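Local atomic coordinates of heme oxygenase (Leptospira interrogans, PDB entry 5KZL), a protein that catalyses the oxidative cleavage of heme, probably to biliverdin, carbon monoxide and ferrous iron. Residues 46-51 with 208-212; 78-82 with 133-137. The protein carries 1 engineered substitution. Where two conformers were deposited one is given. Numbering follows the deposited sequence.

Contact 1 of 2, residues 46-51 with 208-212; sequences RHLEAF and IFSEL. With HEM (protoporphyrin IX containing Fe), chain B.
An apolar helix-to-helix contact brings the C-terminal end of the chain, on helix 188-210, against the early turns of helix 41-64. Residues 46-51 are regular alpha helix, with Ala50 N and Phe51 N hydrogen-bonded to Arg46 O and His47 O (3.1 and 3.2 Å). Ile208 and Phe209 are helical too; beyond them Glu211 N reaches Ile208 O at 3.3 Å and Leu212 N reaches Phe209 O at 3.2 Å, three residues back in each case. The register runs in opposite directions, His47 facing Leu212 (CA-CA 7.0 Å) and Ala50 facing Ile208 (6.9 Å). Small Ala50 permits that approach, its CB lying 4.3 Å from Ile208 CD1. Ile208, with chi1 p and chi2 t, extends the same CD1 to within 3.7 Å of Phe51 CE1. This is helix packing within the all-helical heme oxygenase fold, and it reaches the heme pocket through Phe209. That ring lies with CE1 3.7 Å from Phe51 CZ and 3.9 Å from His47 ND1, while its CE2 is 3.3 Å from vinyl carbon CBB of HEM, a suitable place for a flat apolar ring. The planes of Phe51 and Phe209 meet at 84°, centroids 6.0 Å apart. Leu212 (m, t) closes the outer end: its branched side chain brings CD1 to 3.7 Å from His47 CB and CD2 to 4.0 Å from Arg46 CB, so only the aliphatic base of the exposed arginine is used. Glu211 turns instead to Ser104 OG and Ala106 N, tying the terminus to the start of helix 105-120.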
ATOM      1  N   ARG A  46      -7.348   7.882  11.527  1.00  7.38           N
ATOM      2  CA  ARG A  46      -6.393   6.989  12.194  0.50  6.56           C
ATOM      3  C   ARG A  46      -5.886   5.947  11.194  1.00 10.27           C
ATOM      4  O   ARG A  46      -4.698   5.604  11.210  1.00  8.80           O
ATOM      5  CB  ARG A  46      -7.016   6.329  13.447  0.50  5.27           C
ATOM      6  CG  ARG A  46      -7.397   7.348  14.529  0.50  3.00           C
ATOM      7  CD  ARG A  46      -7.826   6.708  15.844  0.50  3.00           C
ATOM      8  NE  ARG A  46      -9.185   6.167  15.802  0.50 11.81           N
ATOM      9  CZ  ARG A  46     -10.283   6.881  16.037  0.50 30.85           C
ATOM     10  NH1 ARG A  46     -10.196   8.178  16.300  0.50 23.37           N
ATOM     11  NH2 ARG A  46     -11.476   6.305  15.996  0.50 17.15           N
ATOM     12  N   HIS A  47      -6.769   5.496  10.287  1.00  7.72           N
ATOM     13  CA  HIS A  47      -6.445   4.557   9.226  1.00  9.92           C
ATOM     14  C   HIS A  47      -5.380   5.213   8.297  1.00 13.00           C
ATOM     15  O   HIS A  47      -4.369   4.570   7.994  1.00 12.56           O
ATOM     16  CB  HIS A  47      -7.757   4.177   8.519  1.00 12.48           C
ATOM     17  CG  HIS A  47      -7.654   3.880   7.063  1.00 17.37           C
ATOM     18  ND1 HIS A  47      -7.395   2.602   6.611  1.00 21.01           N
ATOM     19  CD2 HIS A  47      -7.884   4.685   5.997  1.00 20.70           C
ATOM     20  CE1 HIS A  47      -7.449   2.672   5.287  1.00 20.99           C
ATOM     21  NE2 HIS A  47      -7.701   3.912   4.874  1.00 20.95           N
ATOM     22  N   LEU A  48      -5.557   6.514   7.927  1.00  9.34           N
ATOM     23  CA  LEU A  48      -4.550   7.244   7.129  1.00  8.11           C
ATOM     24  C   LEU A  48      -3.236   7.422   7.889  1.00 10.83           C
ATOM     25  O   LEU A  48      -2.188   7.414   7.257  1.00  9.20           O
ATOM     26  CB  LEU A  48      -5.041   8.640   6.633  1.00  8.36           C
ATOM     27  CG  LEU A  48      -6.296   8.683   5.752  1.00 13.48           C
ATOM     28  CD1 LEU A  48      -6.799  10.110   5.588  1.00 12.93           C
ATOM     29  CD2 LEU A  48      -6.081   8.013   4.398  1.00 17.21           C
ATOM     30  N   GLU A  49      -3.284   7.574   9.225  1.00  8.21           N
ATOM     31  CA  GLU A  49      -2.055   7.734  10.015  1.00  8.30           C
ATOM     32  C   GLU A  49      -1.204   6.506   9.918  1.00 11.38           C
ATOM     33  O   GLU A  49      -0.003   6.635   9.732  1.00 10.04           O
ATOM     34  CB  GLU A  49      -2.368   7.982  11.477  1.00  9.60           C
ATOM     35  CG  GLU A  49      -2.991   9.336  11.706  1.00 15.83           C
ATOM     36  CD  GLU A  49      -3.385   9.555  13.145  1.00 23.35           C
ATOM     37  OE1 GLU A  49      -3.370   8.588  13.935  1.00 22.14           O
ATOM     38  OE2 GLU A  49      -3.691  10.712  13.488  1.00 23.14           O
ATOM     39  N   ALA A  50      -1.822   5.311  10.067  1.00 10.57           N
ATOM     40  CA  ALA A  50      -1.116   4.035   9.971  1.00 10.39           C
ATOM     41  C   ALA A  50      -0.465   3.908   8.584  1.00 11.39           C
ATOM     42  O   ALA A  50       0.701   3.542   8.511  1.00 10.98           O
ATOM     43  CB  ALA A  50      -2.069   2.871  10.221  1.00 11.16           C
ATOM     44  N   PHE A  51      -1.197   4.270   7.499  1.00  7.43           N
ATOM     45  CA  PHE A  51      -0.656   4.238   6.137  1.00  6.92           C
ATOM     46  C   PHE A  51       0.463   5.258   5.970  1.00  9.19           C
ATOM     47  O   PHE A  51       1.457   4.951   5.318  1.00  7.79           O
ATOM     48  CB  PHE A  51      -1.758   4.452   5.092  1.00  8.70           C
ATOM     49  CG  PHE A  51      -2.576   3.221   4.760  1.00 10.13           C
ATOM     50  CD1 PHE A  51      -2.027   1.943   4.871  1.00 13.77           C
ATOM     51  CD2 PHE A  51      -3.869   3.340   4.258  1.00 11.48           C
ATOM     52  CE1 PHE A  51      -2.777   0.811   4.537  1.00 15.51           C
ATOM     53  CE2 PHE A  51      -4.594   2.212   3.879  1.00 14.74           C
ATOM     54  CZ  PHE A  51      -4.059   0.953   4.054  1.00 13.31           C
ATOM     55  N   ILE A 208      -3.110  -3.801  11.021  1.00  9.12           N
ATOM     56  CA  ILE A 208      -3.416  -2.376  11.204  1.00  9.10           C
ATOM     57  C   ILE A 208      -4.937  -2.138  11.113  1.00 11.20           C
ATOM     58  O   ILE A 208      -5.461  -1.347  11.890  1.00 10.88           O
ATOM     59  CB  ILE A 208      -2.580  -1.403  10.307  1.00 12.71           C
ATOM     60  CG1 ILE A 208      -2.801  -1.643   8.815  1.00 13.50           C
ATOM     61  CG2 ILE A 208      -1.088  -1.442  10.675  1.00 12.35           C
ATOM     62  CD1 ILE A 208      -2.037  -0.692   7.851  1.00 18.99           C
ATOM     63  N   PHE A 209      -5.655  -2.878  10.237  1.00  9.89           N
ATOM     64  CA  PHE A 209      -7.112  -2.747  10.113  1.00  9.27           C
ATOM     65  C   PHE A 209      -7.841  -3.221  11.373  1.00 12.30           C
ATOM     66  O   PHE A 209      -8.884  -2.638  11.736  1.00 10.52           O
ATOM     67  CB  PHE A 209      -7.664  -3.428   8.845  1.00 11.41           C
ATOM     68  CG  PHE A 209      -7.165  -2.914   7.504  1.00 13.84           C
ATOM     69  CD1 PHE A 209      -6.716  -1.603   7.359  1.00 17.92           C
ATOM     70  CD2 PHE A 209      -7.164  -3.735   6.387  1.00 15.90           C
ATOM     71  CE1 PHE A 209      -6.248  -1.136   6.123  1.00 19.68           C
ATOM     72  CE2 PHE A 209      -6.716  -3.261   5.149  1.00 19.59           C
ATOM     73  CZ  PHE A 209      -6.257  -1.970   5.027  1.00 18.13           C
ATOM     74  N   SER A 210      -7.262  -4.258  12.044  1.00  7.70           N
ATOM     75  CA  SER A 210      -7.769  -4.869  13.284  0.50  7.73           C
ATOM     76  C   SER A 210      -7.853  -3.861  14.423  1.00 13.27           C
ATOM     77  O   SER A 210      -8.630  -4.046  15.352  1.00 13.42           O
ATOM     78  CB  SER A 210      -6.874  -6.035  13.710  0.50  9.59           C
ATOM     79  OG  SER A 210      -5.827  -5.623  14.575  0.50 10.92           O
ATOM     80  N   GLU A 211      -7.018  -2.817  14.375  1.00 12.27           N
ATOM     81  CA  GLU A 211      -6.967  -1.802  15.428  1.00 12.98           C
ATOM     82  C   GLU A 211      -8.071  -0.768  15.380  1.00 18.65           C
ATOM     83  O   GLU A 211      -8.318  -0.100  16.386  1.00 19.36           O
ATOM     84  CB  GLU A 211      -5.638  -1.072  15.368  1.00 14.31           C
ATOM     85  CG  GLU A 211      -4.471  -1.888  15.859  1.00 14.35           C
ATOM     86  CD  GLU A 211      -3.150  -1.171  15.716  1.00 17.27           C
ATOM     87  OE1 GLU A 211      -2.993  -0.419  14.726  1.00 14.16           O
ATOM     88  OE2 GLU A 211      -2.240  -1.435  16.534  1.00 13.89           O
ATOM     89  N   LEU A 212      -8.680  -0.584  14.200  1.00 15.27           N
ATOM     90  CA  LEU A 212      -9.655   0.468  13.907  1.00 16.52           C
ATOM     91  C   LEU A 212     -11.057   0.213  14.454  1.00 25.56           C
ATOM     92  O   LEU A 212     -11.326  -0.916  14.880  1.00 21.28           O
ATOM     93  CB  LEU A 212      -9.692   0.748  12.398  1.00 16.03           C
ATOM     94  CG  LEU A 212      -8.340   1.192  11.817  1.00 20.57           C
ATOM     95  CD1 LEU A 212      -8.288   1.001  10.305  1.00 20.72           C
ATOM     96  CD2 LEU A 212      -8.024   2.633  12.199  1.00 20.99           C
ATOM     97  OXT LEU A 212     -11.827   1.191  14.588  1.00 41.54           O
TER
HETATM   98  CHA HEM B 301      -6.680  -5.771  -6.772  0.50  7.70           C
HETATM   99  CHB HEM B 301      -4.348  -5.405  -2.659  0.50  7.40           C
HETATM  100  CHC HEM B 301      -8.480  -4.282  -0.535  0.50  7.47           C
HETATM  101  CHD HEM B 301     -10.493  -3.788  -4.723  0.50  7.82           C
HETATM  102  C1A HEM B 301      -5.703  -5.756  -5.837  0.50  7.25           C
HETATM  103  C2A HEM B 301      -4.354  -6.167  -6.093  0.50  7.66           C
HETATM  104  C3A HEM B 301      -3.716  -6.088  -4.929  0.50  7.59           C
HETATM  105  C4A HEM B 301      -4.619  -5.618  -3.975  0.50  7.05           C
HETATM  106  CMA HEM B 301      -2.290  -6.377  -4.668  0.50  8.90           C
HETATM  107  CAA HEM B 301      -3.757  -6.601  -7.409  0.50  9.05           C
HETATM  108  CBA HEM B 301      -4.092  -8.066  -7.771  0.50 10.37           C
HETATM  109  CGA HEM B 301      -3.350  -8.470  -8.976  0.50 11.54           C
HETATM  110  O1A HEM B 301      -2.556  -9.360  -8.930  0.50 12.80           O
HETATM  111  O2A HEM B 301      -3.564  -7.863 -10.012  0.50 12.46           O
HETATM  112  C1B HEM B 301      -5.280  -5.084  -1.688  0.50  6.98           C
HETATM  113  C2B HEM B 301      -4.979  -5.025  -0.265  0.50  7.10           C
HETATM  114  C3B HEM B 301      -6.157  -4.711   0.310  0.50  7.33           C
HETATM  115  C4B HEM B 301      -7.157  -4.593  -0.762  0.50  6.92           C
HETATM  116  CMB HEM B 301      -3.668  -5.216   0.418  0.50  8.75           C
HETATM  117  CAB HEM B 301      -6.488  -4.525   1.666  0.50  8.42           C
HETATM  118  CBB HEM B 301      -5.637  -4.926   2.464  0.50 15.73           C
HETATM  119  C1C HEM B 301      -9.383  -3.890  -1.457  0.50  6.81           C
HETATM  120  C2C HEM B 301     -10.584  -3.166  -1.214  0.50  7.42           C
HETATM  121  C3C HEM B 301     -11.143  -3.024  -2.429  0.50  7.49           C
HETATM  122  C4C HEM B 301     -10.270  -3.627  -3.404  0.50  7.13           C
HETATM  123  CMC HEM B 301     -11.099  -2.664   0.134  0.50  8.85           C
HETATM  124  CAC HEM B 301     -12.403  -2.359  -2.667  0.50  8.40           C
HETATM  125  CBC HEM B 301     -12.690  -1.914  -3.821  0.50 10.37           C
HETATM  126  C1D HEM B 301      -9.641  -4.396  -5.623  0.50  7.39           C
HETATM  127  C2D HEM B 301      -9.987  -4.596  -7.054  0.50  7.80           C
HETATM  128  C3D HEM B 301      -8.921  -5.110  -7.614  0.50  7.86           C
HETATM  129  C4D HEM B 301      -7.927  -5.254  -6.540  0.50  7.35           C
HETATM  130  CMD HEM B 301     -11.258  -4.211  -7.725  0.50  9.42           C
HETATM  131  CAD HEM B 301      -8.802  -5.521  -9.056  0.50  8.90           C
HETATM  132  CBD HEM B 301      -8.639  -4.386  -9.996  0.50  9.98           C
HETATM  133  CGD HEM B 301      -8.499  -4.817 -11.420  0.50 11.10           C
HETATM  134  O1D HEM B 301      -8.231  -5.922 -11.701  0.50 11.65           O
HETATM  135  O2D HEM B 301      -8.650  -3.984 -12.262  0.50 12.02           O
HETATM  136  NA  HEM B 301      -5.791  -5.472  -4.533  0.50  7.11           N
HETATM  137  NB  HEM B 301      -6.541  -4.862  -1.830  0.50  6.63           N
HETATM  138  NC  HEM B 301      -9.268  -4.136  -2.743  0.50  6.87           N
HETATM  139  ND  HEM B 301      -8.410  -4.800  -5.397  0.50  7.03           N
HETATM  140 FE   HEM B 301      -7.525  -4.838  -3.667  0.50  6.93          FE
HETATM  141  O   HOH W   1      -6.986  -2.640  -3.931  1.00 13.57           O

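Contact 2 of 2, residues 78-82 with 133-137; sequences ELYRK and YLGDL. With HEM (protoporphyrin IX containing Fe), chain B.
Tyr133, on helix 125-151, projects its side chain (chi1 m) into the loop that leads to helix 82-93, where Leu79 and Arg81 receive it. Residues 133-137 are alpha-helical, with Leu137 N bonded to Tyr133 O at 2.9 Å. Glu78 and Leu79 end a 3-10 segment, Tyr80 is polyproline II-like (phi/psi -50/136), and Lys82 begins the next helix. The backbones come nearest at Leu79 and Tyr133, CA-CA 6.4 Å. Leu79 CB sits over one face of the Tyr133 ring, a CH-pi contact 3.9 Å from the centroid and 17° off the normal. Being branched, the leucine also packs CD1 3.7 Å from Tyr133 CB and CD2 4.3 Å from Leu137 CD2, one turn on. Arg81 CG meets the ring edge, 4.1 Å from Tyr133 CE1, and lies 3.7 Å from Asp136 OD2. The arginine then curls back (chi2 m, chi3 p), so that NE donates to Leu79 O at 2.9 Å. Its NH2 bonds Phe161 O and Glu163 O, and Tyr133 OH pairs with Glu59. Asp136 bonds Tyr55 OH and forms a salt bridge with Arg132, consistent with the distal polar network of related heme oxygenases. On this distal helix Gly135 CA lies 3.2 Å from HEM C4A, where a side chain would clash, and Gly135 O accepts from the iron-bound water at 2.7 Å. With no hydrogen bond joining the two segments, carbon packing holds them together, while the polar ends of Tyr133, Arg81 and Asp136 find partners within their own segment or outside the contact.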
ATOM      1  N   GLU A  78       6.334   7.241  -9.346  1.00 10.97           N
ATOM      2  CA  GLU A  78       4.965   7.646  -9.729  1.00 10.15           C
ATOM      3  C   GLU A  78       3.936   7.125  -8.721  1.00 12.26           C
ATOM      4  O   GLU A  78       2.845   7.688  -8.603  1.00 13.64           O
ATOM      5  CB  GLU A  78       4.576   7.063 -11.108  1.00 11.14           C
ATOM      6  CG  GLU A  78       5.401   7.590 -12.259  1.00 16.86           C
ATOM      7  CD  GLU A  78       6.541   6.692 -12.699  1.00 14.92           C
ATOM      8  OE1 GLU A  78       7.174   6.024 -11.850  1.00 11.07           O
ATOM      9  OE2 GLU A  78       6.901   6.788 -13.888  1.00 15.39           O
ATOM     10  N   LEU A  79       4.258   5.988  -8.071  1.00  7.06           N
ATOM     11  CA  LEU A  79       3.364   5.302  -7.134  1.00  7.07           C
ATOM     12  C   LEU A  79       3.421   5.815  -5.710  1.00 10.13           C
ATOM     13  O   LEU A  79       2.501   5.521  -4.953  1.00 11.11           O
ATOM     14  CB  LEU A  79       3.650   3.789  -7.149  1.00  7.25           C
ATOM     15  CG  LEU A  79       3.460   3.063  -8.487  1.00 10.90           C
ATOM     16  CD1 LEU A  79       4.024   1.656  -8.409  1.00 11.09           C
ATOM     17  CD2 LEU A  79       1.969   3.004  -8.875  1.00  8.57           C
ATOM     18  N   TYR A  80       4.499   6.537  -5.323  1.00  5.83           N
ATOM     19  CA  TYR A  80       4.702   7.004  -3.936  1.00  5.87           C
ATOM     20  C   TYR A  80       3.477   7.709  -3.376  1.00  9.74           C
ATOM     21  O   TYR A  80       2.826   8.502  -4.081  1.00  8.82           O
ATOM     22  CB  TYR A  80       5.974   7.840  -3.777  1.00  7.86           C
ATOM     23  CG  TYR A  80       7.287   7.116  -4.010  1.00  8.95           C
ATOM     24  CD1 TYR A  80       7.325   5.736  -4.234  1.00  9.94           C
ATOM     25  CD2 TYR A  80       8.495   7.808  -3.988  1.00  9.30           C
ATOM     26  CE1 TYR A  80       8.537   5.074  -4.449  1.00 10.23           C
ATOM     27  CE2 TYR A  80       9.710   7.157  -4.200  1.00  9.50           C
ATOM     28  CZ  TYR A  80       9.723   5.797  -4.458  1.00 11.00           C
ATOM     29  OH  TYR A  80      10.927   5.175  -4.631  1.00 10.99           O
ATOM     30  N   ARG A  81       3.146   7.367  -2.114  1.00  5.30           N
ATOM     31  CA  ARG A  81       1.929   7.795  -1.416  1.00  5.73           C
ATOM     32  C   ARG A  81       2.140   8.690  -0.216  1.00  7.91           C
ATOM     33  O   ARG A  81       1.165   9.303   0.229  1.00  8.95           O
ATOM     34  CB  ARG A  81       1.098   6.549  -0.985  1.00  8.49           C
ATOM     35  CG  ARG A  81       0.689   5.554  -2.100  1.00  7.22           C
ATOM     36  CD  ARG A  81      -0.352   6.102  -3.064  1.00 14.10           C
ATOM     37  NE  ARG A  81       0.229   7.009  -4.063  1.00 12.14           N
ATOM     38  CZ  ARG A  81      -0.448   7.969  -4.691  1.00 14.28           C
ATOM     39  NH1 ARG A  81       0.157   8.741  -5.587  1.00  9.26           N
ATOM     40  NH2 ARG A  81      -1.739   8.141  -4.453  1.00  8.41           N
ATOM     41  N   LYS A  82       3.379   8.756   0.344  1.00  6.50           N
ATOM     42  CA  LYS A  82       3.652   9.532   1.566  1.00  7.53           C
ATOM     43  C   LYS A  82       3.098  10.967   1.508  1.00 12.05           C
ATOM     44  O   LYS A  82       2.404  11.387   2.441  1.00 11.87           O
ATOM     45  CB  LYS A  82       5.161   9.532   1.896  1.00 10.60           C
ATOM     46  CG  LYS A  82       5.601  10.382   3.084  1.00 24.45           C
ATOM     47  CD  LYS A  82       7.106  10.548   3.062  1.00 31.72           C
ATOM     48  CE  LYS A  82       7.516  11.930   3.484  1.00 47.51           C
ATOM     49  NZ  LYS A  82       8.980  12.130   3.340  1.00 59.76           N
ATOM     50  N   TYR A 133       1.260  -0.994  -3.624  1.00  5.04           N
ATOM     51  CA  TYR A 133       1.069  -0.158  -4.833  1.00  5.37           C
ATOM     52  C   TYR A 133       0.205  -0.744  -5.909  1.00  9.02           C
ATOM     53  O   TYR A 133      -0.606  -0.005  -6.469  1.00  7.59           O
ATOM     54  CB  TYR A 133       2.390   0.254  -5.459  1.00  6.49           C
ATOM     55  CG  TYR A 133       3.299   1.065  -4.569  1.00  8.08           C
ATOM     56  CD1 TYR A 133       2.806   2.135  -3.816  1.00  8.86           C
ATOM     57  CD2 TYR A 133       4.667   0.831  -4.551  1.00  9.33           C
ATOM     58  CE1 TYR A 133       3.654   2.911  -3.024  1.00 10.34           C
ATOM     59  CE2 TYR A 133       5.526   1.607  -3.777  1.00  9.66           C
ATOM     60  CZ  TYR A 133       5.015   2.645  -3.017  1.00 14.09           C
ATOM     61  OH  TYR A 133       5.871   3.376  -2.242  1.00 12.57           O
ATOM     62  N   LEU A 134       0.362  -2.054  -6.238  1.00  8.14           N
ATOM     63  CA  LEU A 134      -0.510  -2.553  -7.307  1.00  7.10           C
ATOM     64  C   LEU A 134      -1.979  -2.559  -6.845  1.00  8.93           C
ATOM     65  O   LEU A 134      -2.856  -2.241  -7.642  1.00  9.40           O
ATOM     66  CB  LEU A 134      -0.043  -3.911  -7.905  1.00  6.78           C
ATOM     67  CG  LEU A 134      -0.803  -4.373  -9.162  1.00 11.27           C
ATOM     68  CD1 LEU A 134      -0.818  -3.304 -10.278  1.00 11.26           C
ATOM     69  CD2 LEU A 134      -0.277  -5.697  -9.660  1.00 11.62           C
ATOM     70  N   GLY A 135      -2.211  -2.804  -5.553  1.00  6.04           N
ATOM     71  CA  GLY A 135      -3.545  -2.726  -4.954  1.00  5.23           C
ATOM     72  C   GLY A 135      -4.101  -1.314  -5.024  1.00  6.96           C
ATOM     73  O   GLY A 135      -5.256  -1.116  -5.416  1.00  6.70           O
ATOM     74  N   ASP A 136      -3.255  -0.315  -4.690  1.00  4.82           N
ATOM     75  CA  ASP A 136      -3.633   1.114  -4.711  1.00  4.51           C
ATOM     76  C   ASP A 136      -4.001   1.553  -6.130  1.00 10.60           C
ATOM     77  O   ASP A 136      -5.026   2.197  -6.344  1.00 10.16           O
ATOM     78  CB  ASP A 136      -2.490   2.008  -4.232  1.00  5.16           C
ATOM     79  CG  ASP A 136      -2.030   1.819  -2.804  1.00  9.58           C
ATOM     80  OD1 ASP A 136      -2.836   1.346  -1.974  1.00  7.38           O
ATOM     81  OD2 ASP A 136      -0.876   2.174  -2.513  1.00  9.53           O
ATOM     82  N   LEU A 137      -3.168   1.195  -7.096  1.00  8.54           N
ATOM     83  CA  LEU A 137      -3.463   1.543  -8.480  1.00  9.74           C
ATOM     84  C   LEU A 137      -4.747   0.843  -8.972  1.00 12.92           C
ATOM     85  O   LEU A 137      -5.552   1.476  -9.660  1.00 12.26           O
ATOM     86  CB  LEU A 137      -2.277   1.187  -9.377  1.00 11.25           C
ATOM     87  CG  LEU A 137      -2.266   1.878 -10.741  1.00 17.95           C
ATOM     88  CD1 LEU A 137      -2.285   3.392 -10.608  1.00 19.13           C
ATOM     89  CD2 LEU A 137      -1.068   1.457 -11.523  1.00 21.69           C
TER
HETATM   90  CHA HEM B 301      -6.680  -5.771  -6.772  0.50  7.70           C
HETATM   91  CHB HEM B 301      -4.348  -5.405  -2.659  0.50  7.40           C
HETATM   92  CHC HEM B 301      -8.480  -4.282  -0.535  0.50  7.47           C
HETATM   93  CHD HEM B 301     -10.493  -3.788  -4.723  0.50  7.82           C
HETATM   94  C1A HEM B 301      -5.703  -5.756  -5.837  0.50  7.25           C
HETATM   95  C2A HEM B 301      -4.354  -6.167  -6.093  0.50  7.66           C
HETATM   96  C3A HEM B 301      -3.716  -6.088  -4.929  0.50  7.59           C
HETATM   97  C4A HEM B 301      -4.619  -5.618  -3.975  0.50  7.05           C
HETATM   98  CMA HEM B 301      -2.290  -6.377  -4.668  0.50  8.90           C
HETATM   99  CAA HEM B 301      -3.757  -6.601  -7.409  0.50  9.05           C
HETATM  100  CBA HEM B 301      -4.092  -8.066  -7.771  0.50 10.37           C
HETATM  101  CGA HEM B 301      -3.350  -8.470  -8.976  0.50 11.54           C
HETATM  102  O1A HEM B 301      -2.556  -9.360  -8.930  0.50 12.80           O
HETATM  103  O2A HEM B 301      -3.564  -7.863 -10.012  0.50 12.46           O
HETATM  104  C1B HEM B 301      -5.280  -5.084  -1.688  0.50  6.98           C
HETATM  105  C2B HEM B 301      -4.979  -5.025  -0.265  0.50  7.10           C
HETATM  106  C3B HEM B 301      -6.157  -4.711   0.310  0.50  7.33           C
HETATM  107  C4B HEM B 301      -7.157  -4.593  -0.762  0.50  6.92           C
HETATM  108  CMB HEM B 301      -3.668  -5.216   0.418  0.50  8.75           C
HETATM  109  CAB HEM B 301      -6.488  -4.525   1.666  0.50  8.42           C
HETATM  110  CBB HEM B 301      -5.637  -4.926   2.464  0.50 15.73           C
HETATM  111  C1C HEM B 301      -9.383  -3.890  -1.457  0.50  6.81           C
HETATM  112  C2C HEM B 301     -10.584  -3.166  -1.214  0.50  7.42           C
HETATM  113  C3C HEM B 301     -11.143  -3.024  -2.429  0.50  7.49           C
HETATM  114  C4C HEM B 301     -10.270  -3.627  -3.404  0.50  7.13           C
HETATM  115  CMC HEM B 301     -11.099  -2.664   0.134  0.50  8.85           C
HETATM  116  CAC HEM B 301     -12.403  -2.359  -2.667  0.50  8.40           C
HETATM  117  CBC HEM B 301     -12.690  -1.914  -3.821  0.50 10.37           C
HETATM  118  C1D HEM B 301      -9.641  -4.396  -5.623  0.50  7.39           C
HETATM  119  C2D HEM B 301      -9.987  -4.596  -7.054  0.50  7.80           C
HETATM  120  C3D HEM B 301      -8.921  -5.110  -7.614  0.50  7.86           C
HETATM  121  C4D HEM B 301      -7.927  -5.254  -6.540  0.50  7.35           C
HETATM  122  CMD HEM B 301     -11.258  -4.211  -7.725  0.50  9.42           C
HETATM  123  CAD HEM B 301      -8.802  -5.521  -9.056  0.50  8.90           C
HETATM  124  CBD HEM B 301      -8.639  -4.386  -9.996  0.50  9.98           C
HETATM  125  CGD HEM B 301      -8.499  -4.817 -11.420  0.50 11.10           C
HETATM  126  O1D HEM B 301      -8.231  -5.922 -11.701  0.50 11.65           O
HETATM  127  O2D HEM B 301      -8.650  -3.984 -12.262  0.50 12.02           O
HETATM  128  NA  HEM B 301      -5.791  -5.472  -4.533  0.50  7.11           N
HETATM  129  NB  HEM B 301      -6.541  -4.862  -1.830  0.50  6.63           N
HETATM  130  NC  HEM B 301      -9.268  -4.136  -2.743  0.50  6.87           N
HETATM  131  ND  HEM B 301      -8.410  -4.800  -5.397  0.50  7.03           N
HETATM  132 FE   HEM B 301      -7.525  -4.838  -3.667  0.50  6.93          FE
HETATM  133  O   HOH W   1      -6.986  -2.640  -3.931  1.00 13.57           O

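In the fold
Both contacts border the same heme, from different directions. In contact 1, Phe209 touches the porphyrin periphery at a vinyl group, and its CE2 is 9.0 Å from HEM FE; in contact 2, Gly135 lies above the distal face, its CA 4.7 Å from HEM FE, and its carbonyl holds the water that ligates the iron at 2.3 Å. The centres of contact 1 and contact 2 are about 17 Å apart. Their nearest atoms are about 6 Å apart, so they do not touch. Helix 41-64 connects them: residues 46-51 belong to contact 1, while Tyr55 and Glu59, further along, bond Asp136 and Tyr133 of contact 2. Phe161 also bridges: its ring meets that of Phe51 and its backbone O accepts from Arg81 NH2.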